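Local atomic coordinates of anopheles gambiae adenosine kinase (Anopheles gambiae, PDB entry 3LOO), a protein that phosphorylates adenosine to AMP, as a member of the pfkB family of carbohydrate kinases. Residues P285-E290 against V296-V301. Numbering follows the deposited sequence.
Sequences PVLLIE and VREFPV. With B4P (bis(adenosine)-5'-tetraphosphate), chain D.
P285 lies alongside E298, its CB and CG against the aliphatic and carboxylate parts of the glutamate, and P285 CA makes a bent CA–H···O contact with F299 O. With V286 the regular ladder of an antiparallel hairpin begins: V286 and F299 form a hydrogen-bonded pair, in which V286 N reaches F299 O at 2.9 Å from above the carbonyl plane, whereas F299 N returns to V286 O at 2.8 Å within that plane. The same V286 O meets the F299 ring at its edge. With CG1 of V286 anti to the backbone N (chi1 178°), CG2 comes 3.4 Å from ribose O3F of the bound dinucleotide, and V301 CG2 touches adenine N3B at the same distance, so this end borders the ligand pocket. L287 lies beside E298 as a non-hydrogen-bonded pair, its CD2 on E298 CG, while L287 CB meets V296 CG1. L288 N donates almost straight (175°) to R297 O, and R297 N returns to L288 O; L288 CB sits 3.9 Å from F299 CE1, at the ring edge. The I289 and V296 side chains cross at an angle, I289 CG1 lying 3.7 Å from V296 CG2. Strand 297-299 closes one margin of the large sheet, with 276-281 flanking 285-290 on the other side. Faces alternate along the ladder: V286, L288 and F299, sharing theirs with R297, meet helix 333-350, while L287 and E298 meet helix 256-264, whose R257 salt-bridges E298.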
loop_
_atom_site.group_PDB
_atom_site.type_symbol
_atom_site.label_atom_id
_atom_site.label_comp_id
_atom_site.label_asym_id
_atom_site.label_seq_id
_atom_site.Cartn_x
_atom_site.Cartn_y
_atom_site.Cartn_z
ATOM N N PRO A 285 -6.634 12.622 13.899
ATOM C CA PRO A 285 -5.211 12.433 14.190
ATOM C C PRO A 285 -4.699 11.071 13.732
ATOM O O PRO A 285 -5.411 10.080 13.835
ATOM C CB PRO A 285 -5.152 12.512 15.736
ATOM C CG PRO A 285 -6.316 13.370 16.097
ATOM C CD PRO A 285 -7.400 12.972 15.113
ATOM N N VAL A 286 -3.469 11.035 13.214
ATOM C CA VAL A 286 -2.795 9.766 13.009
ATOM C C VAL A 286 -2.385 9.235 14.394
ATOM O O VAL A 286 -1.862 9.997 15.227
ATOM C CB VAL A 286 -1.556 9.926 12.095
ATOM C CG1 VAL A 286 -0.853 8.596 11.955
ATOM C CG2 VAL A 286 -1.975 10.449 10.707
ATOM N N LEU A 287 -2.604 7.939 14.642
ATOM C CA LEU A 287 -2.286 7.345 15.934
ATOM C C LEU A 287 -1.062 6.448 15.839
ATOM O O LEU A 287 -0.963 5.622 14.932
ATOM C CB LEU A 287 -3.456 6.516 16.487
ATOM C CG LEU A 287 -4.857 7.106 16.410
ATOM C CD1 LEU A 287 -5.863 6.002 16.762
ATOM C CD2 LEU A 287 -4.976 8.358 17.331
ATOM N N LEU A 288 -0.136 6.630 16.781
ATOM C CA LEU A 288 1.076 5.828 16.875
ATOM C C LEU A 288 1.015 4.992 18.134
ATOM O O LEU A 288 0.900 5.536 19.260
ATOM C CB LEU A 288 2.346 6.720 16.917
ATOM C CG LEU A 288 3.658 6.052 17.391
ATOM C CD1 LEU A 288 4.073 4.918 16.474
ATOM C CD2 LEU A 288 4.794 7.101 17.501
ATOM N N ILE A 289 1.132 3.684 17.957
ATOM C CA ILE A 289 1.190 2.763 19.071
ATOM C C ILE A 289 2.505 2.000 19.026
ATOM O O ILE A 289 2.840 1.414 17.987
ATOM C CB ILE A 289 0.000 1.741 19.047
ATOM C CG1 ILE A 289 -1.359 2.459 18.926
ATOM C CG2 ILE A 289 0.035 0.839 20.299
ATOM C CD1 ILE A 289 -1.946 2.537 17.490
ATOM N N GLU A 290 3.244 2.012 20.139
ATOM C CA GLU A 290 4.462 1.239 20.263
ATOM C C GLU A 290 4.292 0.172 21.305
ATOM O O GLU A 290 3.817 0.448 22.404
ATOM C CB GLU A 290 5.671 2.112 20.675
ATOM C CG GLU A 290 6.996 1.287 20.672
ATOM C CD GLU A 290 8.222 2.072 21.151
ATOM O OE1 GLU A 290 8.274 2.478 22.341
ATOM O OE2 GLU A 290 9.142 2.258 20.332
ATOM N N VAL A 296 -0.982 5.867 23.749
ATOM C CA VAL A 296 -1.013 6.105 22.306
ATOM C C VAL A 296 -0.775 7.585 21.975
ATOM O O VAL A 296 -1.438 8.478 22.513
ATOM C CB VAL A 296 -2.340 5.619 21.685
ATOM C CG1 VAL A 296 -2.347 5.896 20.146
ATOM C CG2 VAL A 296 -2.556 4.142 21.983
ATOM N N ARG A 297 0.172 7.829 21.073
ATOM C CA ARG A 297 0.509 9.181 20.643
ATOM C C ARG A 297 -0.283 9.573 19.395
ATOM O O ARG A 297 -0.556 8.737 18.537
ATOM C CB ARG A 297 2.023 9.291 20.421
ATOM C CG ARG A 297 2.780 8.987 21.723
ATOM C CD ARG A 297 4.270 8.859 21.530
ATOM N NE ARG A 297 4.853 10.118 21.067
ATOM C CZ ARG A 297 6.066 10.222 20.535
ATOM N NH1 ARG A 297 6.828 9.141 20.386
ATOM N NH2 ARG A 297 6.510 11.405 20.136
ATOM N N GLU A 298 -0.638 10.840 19.309
ATOM C CA GLU A 298 -1.447 11.377 18.229
ATOM C C GLU A 298 -0.701 12.422 17.466
ATOM O O GLU A 298 0.009 13.236 18.060
ATOM C CB GLU A 298 -2.665 12.074 18.791
ATOM C CG GLU A 298 -3.541 11.179 19.579
ATOM C CD GLU A 298 -4.668 11.932 20.227
ATOM O OE1 GLU A 298 -4.966 13.075 19.805
ATOM O OE2 GLU A 298 -5.254 11.366 21.157
ATOM N N PHE A 299 -0.905 12.419 16.149
ATOM C CA PHE A 299 -0.399 13.454 15.274
ATOM C C PHE A 299 -1.553 14.126 14.532
ATOM O O PHE A 299 -2.045 13.593 13.534
ATOM C CB PHE A 299 0.608 12.828 14.301
ATOM C CG PHE A 299 1.812 12.265 14.990
ATOM C CD1 PHE A 299 1.757 11.018 15.611
ATOM C CD2 PHE A 299 2.996 12.989 15.047
ATOM C CE1 PHE A 299 2.866 10.497 16.278
ATOM C CE2 PHE A 299 4.119 12.466 15.708
ATOM C CZ PHE A 299 4.056 11.208 16.315
ATOM N N PRO A 300 -1.989 15.304 15.012
ATOM C CA PRO A 300 -3.117 16.010 14.411
ATOM C C PRO A 300 -2.865 16.320 12.948
ATOM O O PRO A 300 -1.728 16.513 12.559
ATOM C CB PRO A 300 -3.196 17.326 15.216
ATOM C CG PRO A 300 -2.467 17.029 16.493
ATOM C CD PRO A 300 -1.380 16.061 16.125
ATOM N N VAL A 301 -3.916 16.360 12.146
ATOM C CA VAL A 301 -3.800 16.752 10.738
ATOM C C VAL A 301 -4.667 17.979 10.464
ATOM O O VAL A 301 -5.757 18.079 11.004
ATOM C CB VAL A 301 -4.170 15.568 9.781
ATOM C CG1 VAL A 301 -5.102 14.633 10.429
ATOM C CG2 VAL A 301 -4.723 16.045 8.438
HETATM P PA B4P D . -7.552 4.962 -1.535
HETATM O O1A B4P D . -7.674 6.255 -2.327
HETATM O O2A B4P D . -8.822 4.137 -1.332
HETATM O O3A B4P D . -7.136 5.405 -0.049
HETATM P PB B4P D . -5.800 4.869 0.636
HETATM O O1B B4P D . -4.555 5.450 -0.038
HETATM O O2B B4P D . -5.860 3.386 0.957
HETATM O O3B B4P D . -6.235 5.850 1.907
HETATM P PG B4P D . -6.544 5.420 3.428
HETATM O O1G B4P D . -7.998 5.199 3.670
HETATM O O2G B4P D . -5.653 4.232 3.730
HETATM O O3G B4P D . -6.028 6.662 4.298
HETATM P PD B4P D . -6.838 7.768 5.148
HETATM O O1D B4P D . -8.067 8.120 4.394
HETATM O O2D B4P D . -6.918 7.413 6.606
HETATM O O5E B4P D . -6.348 4.045 -2.127
HETATM C C5E B4P D . -6.359 4.030 -3.538
HETATM C C4E B4P D . -5.395 3.058 -4.157
HETATM O O4E B4P D . -5.624 1.708 -3.751
HETATM C C3E B4P D . -5.639 3.052 -5.640
HETATM O O3E B4P D . -4.543 3.803 -6.199
HETATM C C2E B4P D . -5.551 1.587 -6.050
HETATM O O2E B4P D . -4.663 1.314 -7.142
HETATM C C1E B4P D . -5.121 0.869 -4.757
HETATM N N9A B4P D . -5.762 -0.457 -4.685
HETATM C C8A B4P D . -7.089 -0.751 -4.558
HETATM N N7A B4P D . -7.220 -2.110 -4.546
HETATM C C5A B4P D . -5.987 -2.677 -4.701
HETATM C C6A B4P D . -5.494 -3.992 -4.754
HETATM N N6A B4P D . -6.302 -5.096 -4.699
HETATM N N1A B4P D . -4.162 -4.185 -4.925
HETATM C C2A B4P D . -3.302 -3.138 -4.989
HETATM N N3A B4P D . -3.748 -1.873 -4.926
HETATM C C4A B4P D . -5.074 -1.621 -4.773
HETATM O O5F B4P D . -5.820 8.990 4.955
HETATM C C5F B4P D . -4.417 8.839 5.132
HETATM C C4F B4P D . -3.855 10.242 5.356
HETATM O O4F B4P D . -4.331 11.176 4.370
HETATM C C3F B4P D . -4.368 10.833 6.658
HETATM O O3F B4P D . -3.613 10.316 7.747
HETATM C C2F B4P D . -4.178 12.320 6.432
HETATM O O2F B4P D . -2.816 12.703 6.706
HETATM C C1F B4P D . -4.516 12.479 4.938
HETATM N N9B B4P D . -5.966 12.838 4.843
HETATM C C8B B4P D . -6.972 11.997 4.527
HETATM N N7B B4P D . -8.165 12.638 4.544
HETATM C C5B B4P D . -7.949 13.927 4.880
HETATM C C6B B4P D . -8.748 15.051 5.075
HETATM N N6B B4P D . -10.090 14.945 4.898
HETATM N N1B B4P D . -8.171 16.244 5.418
HETATM C C2B B4P D . -6.830 16.354 5.591
HETATM N N3B B4P D . -6.000 15.285 5.427
HETATM C C4B B4P D . -6.498 14.057 5.082
#